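Pyocin S5 (Pseudomonas aeruginosa PAO1, PDB 6THK) is a bacteriocin imported into Pseudomonas aeruginosa cells, where it probably forms channels that depolarise the cytoplasmic membrane. Local coordinates at residues L379-K382 / D383-I387; L422-E425 / F426-T430; T432-W435 / K436-F439; A451-L454 / V455-F459; D484-L487 / L488-N492. The protein carries 1 engineered substitution. All blocks are in the same frame, centred on the assembly; numbering follows the deposited sequence.

Interaction 1: L379-K382 / D383-I387; sequences LSLK and DRQAI. With ZN (zinc ion), chain C.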
loop_
_atom_site.group_PDB
_atom_site.type_symbol
_atom_site.label_atom_id
_atom_site.label_comp_id
_atom_site.label_asym_id
_atom_site.label_seq_id
_atom_site.Cartn_x
_atom_site.Cartn_y
_atom_site.Cartn_z
ATOM N N LEU A 379 -53.519 57.731 -2.995
ATOM C CA LEU A 379 -52.143 57.851 -3.483
ATOM C C LEU A 379 -52.039 59.020 -4.469
ATOM O O LEU A 379 -52.785 59.061 -5.458
ATOM C CB LEU A 379 -51.720 56.524 -4.142
ATOM C CG LEU A 379 -50.248 56.149 -4.217
ATOM C CD1 LEU A 379 -49.662 55.870 -2.840
ATOM C CD2 LEU A 379 -50.083 54.913 -5.072
ATOM N N SER A 380 -51.189 59.983 -4.142
ATOM C CA SER A 380 -50.962 61.168 -4.956
ATOM C C SER A 380 -49.983 60.952 -6.101
ATOM O O SER A 380 -49.234 59.991 -6.115
ATOM C CB SER A 380 -50.501 62.336 -4.088
ATOM O OG SER A 380 -49.099 62.376 -3.987
ATOM N N LEU A 381 -50.010 61.869 -7.060
ATOM C CA LEU A 381 -49.136 61.842 -8.221
ATOM C C LEU A 381 -47.686 61.973 -7.802
ATOM O O LEU A 381 -46.815 61.317 -8.346
ATOM C CB LEU A 381 -49.489 62.985 -9.158
ATOM C CG LEU A 381 -48.617 63.142 -10.394
ATOM C CD1 LEU A 381 -48.755 61.909 -11.268
ATOM C CD2 LEU A 381 -49.002 64.398 -11.156
ATOM N N LYS A 382 -47.437 62.830 -6.826
ATOM C CA LYS A 382 -46.103 63.040 -6.312
ATOM C C LYS A 382 -45.580 61.741 -5.717
ATOM O O LYS A 382 -44.403 61.445 -5.823
ATOM C CB LYS A 382 -46.115 64.138 -5.253
ATOM C CG LYS A 382 -45.673 65.497 -5.760
ATOM C CD LYS A 382 -46.531 66.615 -5.193
ATOM C CE LYS A 382 -45.690 67.827 -4.819
ATOM N NZ LYS A 382 -46.409 68.758 -3.900
ATOM N N ASP A 383 -46.470 60.982 -5.074
ATOM C CA ASP A 383 -46.109 59.709 -4.459
ATOM C C ASP A 383 -45.634 58.740 -5.532
ATOM O O ASP A 383 -44.545 58.198 -5.446
ATOM C CB ASP A 383 -47.290 59.092 -3.706
ATOM C CG ASP A 383 -47.716 59.897 -2.495
ATOM O OD1 ASP A 383 -46.901 60.643 -1.930
ATOM O OD2 ASP A 383 -48.892 59.800 -2.122
ATOM N N ARG A 384 -46.489 58.522 -6.522
ATOM C CA ARG A 384 -46.224 57.666 -7.669
ATOM C C ARG A 384 -44.866 58.038 -8.262
ATOM O O ARG A 384 -44.011 57.173 -8.373
ATOM C CB ARG A 384 -47.347 57.796 -8.717
ATOM C CG ARG A 384 -48.713 57.336 -8.213
ATOM C CD ARG A 384 -49.807 57.417 -9.268
ATOM N NE ARG A 384 -50.609 56.191 -9.292
ATOM C CZ ARG A 384 -51.679 55.968 -8.535
ATOM N NH1 ARG A 384 -52.103 56.892 -7.681
ATOM N NH2 ARG A 384 -52.336 54.818 -8.628
ATOM N N GLN A 385 -44.640 59.334 -8.567
ATOM C CA GLN A 385 -43.360 59.783 -9.132
ATOM C C GLN A 385 -42.168 59.467 -8.247
ATOM O O GLN A 385 -41.147 59.027 -8.768
ATOM C CB GLN A 385 -43.392 61.272 -9.474
ATOM C CG GLN A 385 -44.375 61.638 -10.579
ATOM C CD GLN A 385 -44.687 63.133 -10.649
ATOM O OE1 GLN A 385 -44.371 63.938 -9.741
ATOM N NE2 GLN A 385 -45.359 63.526 -11.727
ATOM N N ALA A 386 -42.298 59.657 -6.914
ATOM C CA ALA A 386 -41.245 59.374 -5.924
ATOM C C ALA A 386 -40.888 57.884 -5.890
ATOM O O ALA A 386 -39.700 57.532 -5.800
ATOM C CB ALA A 386 -41.689 59.821 -4.536
ATOM N N ILE A 387 -41.920 57.013 -5.949
ATOM C CA ILE A 387 -41.716 55.571 -5.934
ATOM C C ILE A 387 -41.114 55.120 -7.279
ATOM O O ILE A 387 -40.143 54.373 -7.282
ATOM C CB ILE A 387 -42.988 54.778 -5.502
ATOM C CG1 ILE A 387 -43.436 55.181 -4.081
ATOM C CG2 ILE A 387 -42.733 53.252 -5.567
ATOM C CD1 ILE A 387 -44.958 55.088 -3.836
HETATM ZN ZN ZN C . -48.132 61.870 -0.496
#
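S380 and D383 clasp each other by reciprocal hydrogen bonds between side chain and backbone. The hydroxyl OG of S380 accepts from D383 N at 3.2 Å, and S380 N gives its hydrogen to D383 OD2 at 3.1 Å, reaching that oxygen from 40° above the carboxylate plane. With CG beside its own backbone N (chi1 -66°), D383 turns the carboxylate back over the start of the helix. Backbone bonds follow, R384 N to S380 O, Q385 N to L381 O and A386 N to K382 O. This is a capping box, with S380 as N-cap of helix 381-392. A short side chain that can accept suits the N-cap, and an acidic one three residues on should be favoured by the positive end of the helix dipole. A zinc ion lies mainly on D383 OD1, at 2.2 Å, with D383 OD2 a longer contact at 2.7 Å; H501 and H503 complete the site. Those histidines belong to the terminal histidine run, evidently a purification tag, so the site is probably not native. Van der Waals contact comes from L379, whose CD2 lies over one face of the R384 guanidinium, 3.8 Å from NH1. L379 O stands at the edge of that group, 3.2 Å from NH1, while R384 NE is hydrogen-bonded to T430 O. On the outer side, L381 CG touches Q385 NE2 at 3.5 Å.

Interaction 2: L422-E425 / F426-T430; sequences LYQE and FKIST
Four successive backbone bonds tie 422-425 to 426-430 within helix 419-431: F426 N to L422 O, K427 N to Y423 O at 2.8 Å, I428 N to Q424 O, and S429 N to E425 O at 3.0 Å. Across them the side chains meet mainly on the outer side. I428 sends CG1 back along the helix, beside its own N (chi1 -66°), and this lays CD1 between two polar neighbours. It touches Q424 CG at 3.8 Å and E425 OE1 at 3.5 Å. Both partners are bent at chi2, and they meet the branched apolar residue differently: Q424 offers its aliphatic CG, E425 a carboxylate oxygen. Q424 also runs alongside K427, pointing the same way, with OE1 3.8 Å from CE. The inner side is aromatic: F426 meets W435 and F438 edge-to-face and rests on V475 and V478 of helix 468-481. The buried hydroxyls all find partners: Y423 OH bonds to T461, S429 OG to D434 O, and T430 OG1 donates to F426 O at 3.0 Å, from above the carbonyl plane. With no side-chain hydrogen bond or salt bridge between the segments, their union rests on backbone bonds and van der Waals contact; Y423 and S429 spend their hydroxyls on T461 and D434 beyond this helix, while T430 turns back on its own.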
loop_
_atom_site.group_PDB
_atom_site.type_symbol
_atom_site.label_atom_id
_atom_site.label_comp_id
_atom_site.label_asym_id
_atom_site.label_seq_id
_atom_site.Cartn_x
_atom_site.Cartn_y
_atom_site.Cartn_z
ATOM N N LEU A 422 -38.061 43.514 -14.311
ATOM C CA LEU A 422 -39.064 43.421 -13.271
ATOM C C LEU A 422 -39.405 44.775 -12.679
ATOM O O LEU A 422 -40.564 45.124 -12.531
ATOM C CB LEU A 422 -38.565 42.498 -12.167
ATOM C CG LEU A 422 -39.553 42.290 -11.031
ATOM C CD1 LEU A 422 -40.916 41.991 -11.614
ATOM C CD2 LEU A 422 -39.086 41.169 -10.127
ATOM N N TYR A 423 -38.372 45.522 -12.330
ATOM C CA TYR A 423 -38.532 46.839 -11.744
ATOM C C TYR A 423 -39.190 47.829 -12.682
ATOM O O TYR A 423 -39.950 48.683 -12.256
ATOM C CB TYR A 423 -37.208 47.335 -11.188
ATOM C CG TYR A 423 -36.763 46.462 -10.058
ATOM C CD1 TYR A 423 -37.660 46.065 -9.083
ATOM C CD2 TYR A 423 -35.467 45.996 -9.981
ATOM C CE1 TYR A 423 -37.273 45.247 -8.050
ATOM C CE2 TYR A 423 -35.070 45.172 -8.952
ATOM C CZ TYR A 423 -35.976 44.809 -7.987
ATOM O OH TYR A 423 -35.578 43.999 -6.960
ATOM N N GLN A 424 -38.869 47.731 -13.961
ATOM C CA GLN A 424 -39.469 48.609 -14.931
ATOM C C GLN A 424 -40.968 48.377 -14.969
ATOM O O GLN A 424 -41.740 49.313 -14.979
ATOM C CB GLN A 424 -38.880 48.342 -16.303
ATOM C CG GLN A 424 -39.733 48.861 -17.436
ATOM C CD GLN A 424 -39.072 50.005 -18.156
ATOM O OE1 GLN A 424 -38.147 50.621 -17.639
ATOM N NE2 GLN A 424 -39.540 50.292 -19.354
ATOM N N GLU A 425 -41.385 47.121 -14.969
ATOM C CA GLU A 425 -42.813 46.832 -14.970
ATOM C C GLU A 425 -43.472 47.299 -13.657
ATOM O O GLU A 425 -44.618 47.711 -13.652
ATOM C CB GLU A 425 -43.167 45.413 -15.473
ATOM C CG GLU A 425 -44.666 45.242 -15.838
ATOM C CD GLU A 425 -45.092 45.920 -17.142
ATOM O OE1 GLU A 425 -44.165 46.305 -17.879
ATOM O OE2 GLU A 425 -46.322 46.077 -17.431
ATOM N N PHE A 426 -42.758 47.190 -12.541
ATOM C CA PHE A 426 -43.277 47.685 -11.274
ATOM C C PHE A 426 -43.465 49.198 -11.340
ATOM O O PHE A 426 -44.481 49.723 -10.901
ATOM C CB PHE A 426 -42.334 47.336 -10.130
ATOM C CG PHE A 426 -42.960 47.458 -8.777
ATOM C CD1 PHE A 426 -43.352 48.686 -8.296
ATOM C CD2 PHE A 426 -43.163 46.347 -7.989
ATOM C CE1 PHE A 426 -43.922 48.814 -7.047
ATOM C CE2 PHE A 426 -43.745 46.461 -6.745
ATOM C CZ PHE A 426 -44.126 47.698 -6.272
ATOM N N LYS A 427 -42.481 49.883 -11.919
ATOM C CA LYS A 427 -42.502 51.332 -12.076
ATOM C C LYS A 427 -43.640 51.795 -12.977
ATOM O O LYS A 427 -44.343 52.736 -12.652
ATOM C CB LYS A 427 -41.164 51.820 -12.618
ATOM C CG LYS A 427 -41.258 53.051 -13.497
ATOM C CD LYS A 427 -39.886 53.500 -13.979
ATOM C CE LYS A 427 -39.749 53.375 -15.488
ATOM N NZ LYS A 427 -41.058 53.421 -16.190
ATOM N N ILE A 428 -43.865 51.089 -14.082
ATOM C CA ILE A 428 -44.948 51.419 -15.009
ATOM C C ILE A 428 -46.282 51.251 -14.303
ATOM O O ILE A 428 -47.174 52.069 -14.431
ATOM C CB ILE A 428 -44.930 50.517 -16.251
ATOM C CG1 ILE A 428 -43.686 50.767 -17.091
ATOM C CG2 ILE A 428 -46.168 50.745 -17.097
ATOM C CD1 ILE A 428 -43.428 49.678 -18.101
ATOM N N SER A 429 -46.380 50.179 -13.527
ATOM C CA SER A 429 -47.532 49.833 -12.719
ATOM C C SER A 429 -47.799 50.800 -11.570
ATOM O O SER A 429 -48.866 50.773 -11.012
ATOM C CB SER A 429 -47.391 48.418 -12.177
ATOM O OG SER A 429 -47.881 47.479 -13.106
ATOM N N THR A 430 -46.787 51.532 -11.122
ATOM C CA THR A 430 -46.954 52.515 -10.068
ATOM C C THR A 430 -47.473 53.822 -10.673
ATOM O O THR A 430 -48.404 54.433 -10.166
ATOM C CB THR A 430 -45.623 52.781 -9.357
ATOM O OG1 THR A 430 -45.222 51.609 -8.649
ATOM C CG2 THR A 430 -45.763 53.915 -8.378
#

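Interaction 3: T432-W435 / K436-F439; sequences TGDW and KPFF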
loop_
_atom_site.group_PDB
_atom_site.type_symbol
_atom_site.label_atom_id
_atom_site.label_comp_id
_atom_site.label_asym_id
_atom_site.label_seq_id
_atom_site.Cartn_x
_atom_site.Cartn_y
_atom_site.Cartn_z
ATOM N N THR A 432 -48.908 54.205 -13.713
ATOM C CA THR A 432 -50.247 54.003 -14.260
ATOM C C THR A 432 -51.060 53.376 -13.121
ATOM O O THR A 432 -50.514 53.056 -12.056
ATOM C CB THR A 432 -50.197 53.159 -15.565
ATOM O OG1 THR A 432 -49.883 51.796 -15.277
ATOM C CG2 THR A 432 -49.203 53.708 -16.582
ATOM N N GLY A 433 -52.352 53.219 -13.300
ATOM C CA GLY A 433 -53.091 52.561 -12.232
ATOM C C GLY A 433 -53.116 51.058 -12.403
ATOM O O GLY A 433 -53.699 50.363 -11.576
ATOM N N ASP A 434 -52.511 50.549 -13.496
ATOM C CA ASP A 434 -52.608 49.154 -13.904
ATOM C C ASP A 434 -51.515 48.214 -13.369
ATOM O O ASP A 434 -50.340 48.286 -13.763
ATOM C CB ASP A 434 -52.714 49.049 -15.443
ATOM C CG ASP A 434 -53.373 47.772 -15.957
ATOM O OD1 ASP A 434 -53.778 46.924 -15.120
ATOM O OD2 ASP A 434 -53.468 47.610 -17.192
ATOM N N TRP A 435 -51.975 47.255 -12.569
ATOM C CA TRP A 435 -51.137 46.228 -11.973
ATOM C C TRP A 435 -51.289 44.868 -12.666
ATOM O O TRP A 435 -50.474 43.980 -12.463
ATOM C CB TRP A 435 -51.400 46.127 -10.471
ATOM C CG TRP A 435 -50.808 47.273 -9.719
ATOM C CD1 TRP A 435 -51.439 48.409 -9.338
ATOM C CD2 TRP A 435 -49.455 47.404 -9.287
ATOM N NE1 TRP A 435 -50.571 49.235 -8.685
ATOM C CE2 TRP A 435 -49.342 48.640 -8.642
ATOM C CE3 TRP A 435 -48.328 46.592 -9.379
ATOM C CZ2 TRP A 435 -48.155 49.083 -8.093
ATOM C CZ3 TRP A 435 -47.156 47.032 -8.833
ATOM C CH2 TRP A 435 -47.074 48.264 -8.198
ATOM N N LYS A 436 -52.335 44.710 -13.473
ATOM C CA LYS A 436 -52.555 43.466 -14.244
ATOM C C LYS A 436 -51.276 43.048 -15.023
ATOM O O LYS A 436 -50.851 41.904 -14.848
ATOM C CB LYS A 436 -53.791 43.560 -15.169
ATOM C CG LYS A 436 -55.107 43.856 -14.430
ATOM C CD LYS A 436 -56.354 43.670 -15.314
ATOM C CE LYS A 436 -56.663 44.843 -16.223
ATOM N NZ LYS A 436 -57.193 46.009 -15.468
ATOM N N PRO A 437 -50.556 43.960 -15.752
ATOM C CA PRO A 437 -49.308 43.540 -16.426
ATOM C C PRO A 437 -48.146 43.267 -15.466
ATOM O O PRO A 437 -47.119 42.746 -15.890
ATOM C CB PRO A 437 -49.005 44.710 -17.379
ATOM C CG PRO A 437 -50.291 45.492 -17.458
ATOM C CD PRO A 437 -50.872 45.359 -16.098
ATOM N N PHE A 438 -48.237 43.756 -14.235
ATOM C CA PHE A 438 -47.223 43.411 -13.246
ATOM C C PHE A 438 -47.352 41.977 -12.754
ATOM O O PHE A 438 -46.381 41.246 -12.657
ATOM C CB PHE A 438 -47.236 44.333 -12.039
ATOM C CG PHE A 438 -46.238 43.938 -11.000
ATOM C CD1 PHE A 438 -44.908 44.243 -11.161
ATOM C CD2 PHE A 438 -46.623 43.218 -9.893
ATOM C CE1 PHE A 438 -43.979 43.863 -10.218
ATOM C CE2 PHE A 438 -45.705 42.835 -8.948
ATOM C CZ PHE A 438 -44.380 43.157 -9.110
ATOM N N PHE A 439 -48.576 41.616 -12.387
ATOM C CA PHE A 439 -48.874 40.291 -11.867
ATOM C C PHE A 439 -48.582 39.239 -12.916
ATOM O O PHE A 439 -48.069 38.169 -12.610
ATOM C CB PHE A 439 -50.318 40.206 -11.377
ATOM C CG PHE A 439 -50.578 41.008 -10.137
ATOM C CD1 PHE A 439 -49.791 40.845 -9.018
ATOM C CD2 PHE A 439 -51.591 41.937 -10.099
ATOM C CE1 PHE A 439 -50.017 41.584 -7.881
ATOM C CE2 PHE A 439 -51.823 42.682 -8.965
ATOM C CZ PHE A 439 -51.036 42.504 -7.854
#
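W435 and F438 meet as a T-shaped pair, the indole turning its edge to the face of the phenyl ring, with six-membered ring centroids 5.4 Å apart and planes at 85°. W435 CG lies beside its own N (chi1 -74°), whereas F438 CG lies opposite its N (chi1 177°), so the two side chains run side by side. The closest approach is W435 CE3 to F438 CB at 3.7 Å. F439 CG, like that of W435, lies beside its own N, which brings CE2 to W435 CB at 3.8 Å. The carbonyl oxygen of W435 accepts two hydrogens, a straight bond from F439 N at 3.0 Å and a weak one from F438 N. D434 OD1 accepts from K436 N at 3.1 Å, an Asx turn leading into the helix. Bending at chi3 and chi4 curls K436 back until NZ forms a salt bridge with the same OD1 at 3.6 Å. P437, which has no N-H to offer, fits the first turn, with CD against the D434 carboxylate. The aromatic cluster is wedged between helices: F426 of helix 419-431 meets W435 and F438, F368 of helix 361-378 meets W435 and F439, and V478 of helix 468-481 touches W435 and F438.

Interaction 4: A451-L454 / V455-F459; sequences ASWL and VGIAF
I457 CD1 sits over the face of the W453 indole, 3.5 Å from the centroid of the six-membered ring and only 13° off its normal: a CH-pi contact one helical turn apart. Two torsions place it. W453 CG is opposite its backbone N (chi1 -173°), standing the ring up beside the helix, while I457 CG1 lies near its own N and points CD1 back toward the preceding turn. The methyl meets all six atoms of the benzo ring, the nearest being CZ3 at 3.5 Å, so this is the tight part. The rest is looser. L454 CD2 comes no closer to I457 CD1 than 4.3 Å, and V455 CG2 mostly leans on backbone, 3.5 Å from A451 O. G456 contributes backbone, its N-H bonded to S452 O at 2.9 Å. Further backbone bonds join V455, I457 and A458 to A451, W453 and L454. No touching residue is exposed, so even the looser side faces protein rather than solvent. The largely apolar character from W453 onward agrees with the predicted membrane-spanning stretch, and helices 451-464 and 468-481 probably correspond to the buried hydrophobic hairpin of channel-forming colicins. L403 of helix 396-409 backs W453 and I457, A353 of helix 340-353 covers A451, S452 and V455, and T479 of helix 468-481 meets L454 and A458.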
loop_
_atom_site.group_PDB
_atom_site.type_symbol
_atom_site.label_atom_id
_atom_site.label_comp_id
_atom_site.label_asym_id
_atom_site.label_seq_id
_atom_site.Cartn_x
_atom_site.Cartn_y
_atom_site.Cartn_z
ATOM N N ALA A 451 -43.339 30.925 -2.582
ATOM C CA ALA A 451 -43.785 32.275 -2.250
ATOM C C ALA A 451 -42.692 33.102 -1.558
ATOM O O ALA A 451 -42.610 34.299 -1.753
ATOM C CB ALA A 451 -45.059 32.238 -1.428
ATOM N N SER A 452 -41.844 32.438 -0.775
ATOM C CA SER A 452 -40.714 33.033 -0.070
ATOM C C SER A 452 -39.702 33.689 -1.024
ATOM O O SER A 452 -39.052 34.645 -0.648
ATOM C CB SER A 452 -40.022 31.991 0.800
ATOM O OG SER A 452 -40.970 31.268 1.554
ATOM N N TRP A 453 -39.537 33.147 -2.231
ATOM C CA TRP A 453 -38.654 33.746 -3.220
ATOM C C TRP A 453 -39.138 35.157 -3.577
ATOM O O TRP A 453 -38.334 36.065 -3.715
ATOM C CB TRP A 453 -38.557 32.888 -4.482
ATOM C CG TRP A 453 -37.538 33.410 -5.417
ATOM C CD1 TRP A 453 -36.204 33.490 -5.198
ATOM C CD2 TRP A 453 -37.766 33.968 -6.708
ATOM N NE1 TRP A 453 -35.579 34.048 -6.275
ATOM C CE2 TRP A 453 -36.518 34.349 -7.220
ATOM C CE3 TRP A 453 -38.901 34.172 -7.488
ATOM C CZ2 TRP A 453 -36.375 34.926 -8.467
ATOM C CZ3 TRP A 453 -38.753 34.745 -8.722
ATOM C CH2 TRP A 453 -37.503 35.112 -9.203
ATOM N N LEU A 454 -40.452 35.335 -3.709
ATOM C CA LEU A 454 -41.054 36.639 -3.981
ATOM C C LEU A 454 -40.764 37.593 -2.830
ATOM O O LEU A 454 -40.498 38.765 -3.043
ATOM C CB LEU A 454 -42.562 36.523 -4.116
ATOM C CG LEU A 454 -43.175 36.020 -5.408
ATOM C CD1 LEU A 454 -44.665 36.315 -5.397
ATOM C CD2 LEU A 454 -42.499 36.662 -6.603
ATOM N N VAL A 455 -40.838 37.077 -1.602
ATOM C CA VAL A 455 -40.551 37.842 -0.397
ATOM C C VAL A 455 -39.094 38.287 -0.404
ATOM O O VAL A 455 -38.786 39.390 0.002
ATOM C CB VAL A 455 -40.882 37.064 0.884
ATOM C CG1 VAL A 455 -40.609 37.922 2.100
ATOM C CG2 VAL A 455 -42.335 36.627 0.875
ATOM N N GLY A 456 -38.197 37.424 -0.872
ATOM C CA GLY A 456 -36.793 37.765 -0.990
ATOM C C GLY A 456 -36.620 38.917 -1.966
ATOM O O GLY A 456 -35.837 39.819 -1.722
ATOM N N ILE A 457 -37.363 38.877 -3.070
ATOM C CA ILE A 457 -37.355 39.922 -4.076
ATOM C C ILE A 457 -37.821 41.238 -3.456
ATOM O O ILE A 457 -37.227 42.283 -3.688
ATOM C CB ILE A 457 -38.258 39.537 -5.257
ATOM C CG1 ILE A 457 -37.564 38.491 -6.121
ATOM C CG2 ILE A 457 -38.630 40.754 -6.073
ATOM C CD1 ILE A 457 -38.441 37.912 -7.200
ATOM N N ALA A 458 -38.883 41.171 -2.662
ATOM C CA ALA A 458 -39.431 42.340 -1.952
ATOM C C ALA A 458 -38.400 42.958 -1.007
ATOM O O ALA A 458 -38.186 44.164 -1.014
ATOM C CB ALA A 458 -40.679 41.934 -1.178
ATOM N N PHE A 459 -37.750 42.124 -0.226
ATOM C CA PHE A 459 -36.734 42.513 0.745
ATOM C C PHE A 459 -35.434 42.988 0.055
ATOM O O PHE A 459 -34.884 44.008 0.477
ATOM C CB PHE A 459 -36.473 41.362 1.742
ATOM C CG PHE A 459 -37.602 40.988 2.701
ATOM C CD1 PHE A 459 -38.853 41.593 2.610
ATOM C CD2 PHE A 459 -37.409 40.024 3.690
ATOM C CE1 PHE A 459 -39.882 41.263 3.510
ATOM C CE2 PHE A 459 -38.435 39.694 4.579
ATOM C CZ PHE A 459 -39.661 40.323 4.488
#

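Interaction 5: D484-L487 / L488-N492; sequences DEDL and LEKAN. With ZN (zinc ion), chain H.
E485 and E489 grip one zinc ion from successive turns of a helix, E485 through OE2 at 2.2 Å and E489 through OE1 at 2.3 Å. H371 NE2 of helix 361-378 is the third ligand from the protein. The two side chains cross obliquely, their carboxylate planes 41° apart, and keep their bound oxygens 3.9 Å from each other, OE2 of E485 and OE1 of E489, with the cation between to offset their like charge. E485 carries CG opposite its backbone N (chi1 -170°) and then bends at chi2, which swings the carboxylate over to the metal. In the second shell S367 OG hydrogen-bonds to E485 OE1, the oxygen that does not bind zinc, and so fixes the rotation of that carboxylate. The spacing of four residues is the classic i, i+4 metal-binding arrangement, held here by the backbone bond from E489 N to E485 O at 3.0 Å. The zinc thus links the start of helix 485-498 to helix 361-378. D484 stands at the N-cap position, though its side chain makes no capping bond; acidic residues at this end should still be favoured by the helix dipole. Backbone bonds from L488, K490 and A491 to D484, D486 and L487 extend the first turns. Farther from the metal, K490 runs out extended, its NZ bonded to Q348 and 4.5 Å from D486 OD1, too far for a salt bridge. On the inner side L488 packs on F368 and A481, while A491, small enough for close approach, touches A477 and M345.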
loop_
_atom_site.group_PDB
_atom_site.type_symbol
_atom_site.label_atom_id
_atom_site.label_comp_id
_atom_site.label_asym_id
_atom_site.label_seq_id
_atom_site.Cartn_x
_atom_site.Cartn_y
_atom_site.Cartn_z
ATOM N N ASP A 484 -51.151 35.408 -0.261
ATOM C CA ASP A 484 -52.345 35.171 0.537
ATOM C C ASP A 484 -53.140 36.454 0.629
ATOM O O ASP A 484 -52.548 37.523 0.789
ATOM C CB ASP A 484 -51.900 34.750 1.966
ATOM C CG ASP A 484 -52.939 34.074 2.843
ATOM O OD1 ASP A 484 -54.047 33.780 2.337
ATOM O OD2 ASP A 484 -52.626 33.797 4.032
ATOM N N GLU A 485 -54.479 36.332 0.598
ATOM C CA GLU A 485 -55.438 37.430 0.737
ATOM C C GLU A 485 -55.266 38.193 2.054
ATOM O O GLU A 485 -55.360 39.418 2.040
ATOM C CB GLU A 485 -56.890 36.926 0.607
ATOM C CG GLU A 485 -57.932 38.036 0.497
ATOM C CD GLU A 485 -58.562 38.320 -0.856
ATOM O OE1 GLU A 485 -58.718 37.377 -1.666
ATOM O OE2 GLU A 485 -58.974 39.481 -1.073
ATOM N N ASP A 486 -55.026 37.481 3.186
ATOM C CA ASP A 486 -54.848 38.112 4.502
ATOM C C ASP A 486 -53.531 38.875 4.591
ATOM O O ASP A 486 -53.464 39.867 5.316
ATOM C CB ASP A 486 -55.047 37.133 5.684
ATOM C CG ASP A 486 -54.185 35.887 5.705
ATOM O OD1 ASP A 486 -52.966 36.013 5.941
ATOM O OD2 ASP A 486 -54.747 34.772 5.569
ATOM N N LEU A 487 -52.519 38.476 3.793
ATOM C CA LEU A 487 -51.249 39.201 3.734
ATOM C C LEU A 487 -51.408 40.499 2.940
ATOM O O LEU A 487 -50.789 41.502 3.293
ATOM C CB LEU A 487 -50.100 38.349 3.189
ATOM C CG LEU A 487 -49.566 37.263 4.112
ATOM C CD1 LEU A 487 -48.506 36.458 3.412
ATOM C CD2 LEU A 487 -49.006 37.847 5.398
ATOM N N LEU A 488 -52.283 40.489 1.907
ATOM C CA LEU A 488 -52.628 41.661 1.097
ATOM C C LEU A 488 -53.369 42.678 1.967
ATOM O O LEU A 488 -52.962 43.839 1.983
ATOM C CB LEU A 488 -53.482 41.277 -0.123
ATOM C CG LEU A 488 -54.177 42.437 -0.863
ATOM C CD1 LEU A 488 -53.165 43.411 -1.466
ATOM C CD2 LEU A 488 -55.106 41.922 -1.932
ATOM N N GLU A 489 -54.434 42.240 2.678
ATOM C CA GLU A 489 -55.229 43.060 3.592
ATOM C C GLU A 489 -54.374 43.786 4.628
ATOM O O GLU A 489 -54.520 44.996 4.798
ATOM C CB GLU A 489 -56.286 42.202 4.290
ATOM C CG GLU A 489 -57.616 42.254 3.562
ATOM C CD GLU A 489 -58.415 40.967 3.546
ATOM O OE1 GLU A 489 -59.217 40.785 2.606
ATOM O OE2 GLU A 489 -58.235 40.132 4.463
ATOM N N LYS A 490 -53.470 43.049 5.303
ATOM C CA LYS A 490 -52.552 43.583 6.306
ATOM C C LYS A 490 -51.624 44.654 5.724
ATOM O O LYS A 490 -51.427 45.687 6.355
ATOM C CB LYS A 490 -51.728 42.459 6.942
ATOM C CG LYS A 490 -52.486 41.675 8.008
ATOM C CD LYS A 490 -51.778 40.377 8.386
ATOM C CE LYS A 490 -52.517 39.651 9.476
ATOM N NZ LYS A 490 -51.994 38.280 9.651
ATOM N N ALA A 491 -51.060 44.404 4.522
ATOM C CA ALA A 491 -50.125 45.329 3.891
ATOM C C ALA A 491 -50.875 46.528 3.366
ATOM O O ALA A 491 -50.406 47.653 3.524
ATOM C CB ALA A 491 -49.348 44.637 2.784
ATOM N N ASN A 492 -52.074 46.290 2.800
ATOM C CA ASN A 492 -52.971 47.323 2.311
ATOM C C ASN A 492 -53.334 48.301 3.441
ATOM O O ASN A 492 -53.348 49.507 3.205
ATOM C CB ASN A 492 -54.213 46.695 1.644
ATOM C CG ASN A 492 -55.274 47.674 1.210
ATOM O OD1 ASN A 492 -56.391 47.697 1.750
ATOM N ND2 ASN A 492 -54.955 48.505 0.228
HETATM ZN ZN ZN H . -59.329 41.181 0.340
#

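In the fold
All five contacts fall in the pore-forming domain and share helix 468-481 as a common neighbour. Interaction 4 is wholly buried and mostly apolar, as befits the predicted membrane-spanning stretch; the others each have a covered and an outer side. Interactions 1 and 5 are helix starts that engage zinc through carboxylates, one through a capping box with histidines of the probable tag, the other with two glutamates and a native histidine. Interactions 2 and 3 adjoin, centres about 8 Å apart, sharing an aromatic cluster and the bond from S429 OG to D434 O. Interaction 2 also reaches interaction 1 through R384 and T430, and interaction 4 through L422 and I457. Interaction 5 touches none of the others directly.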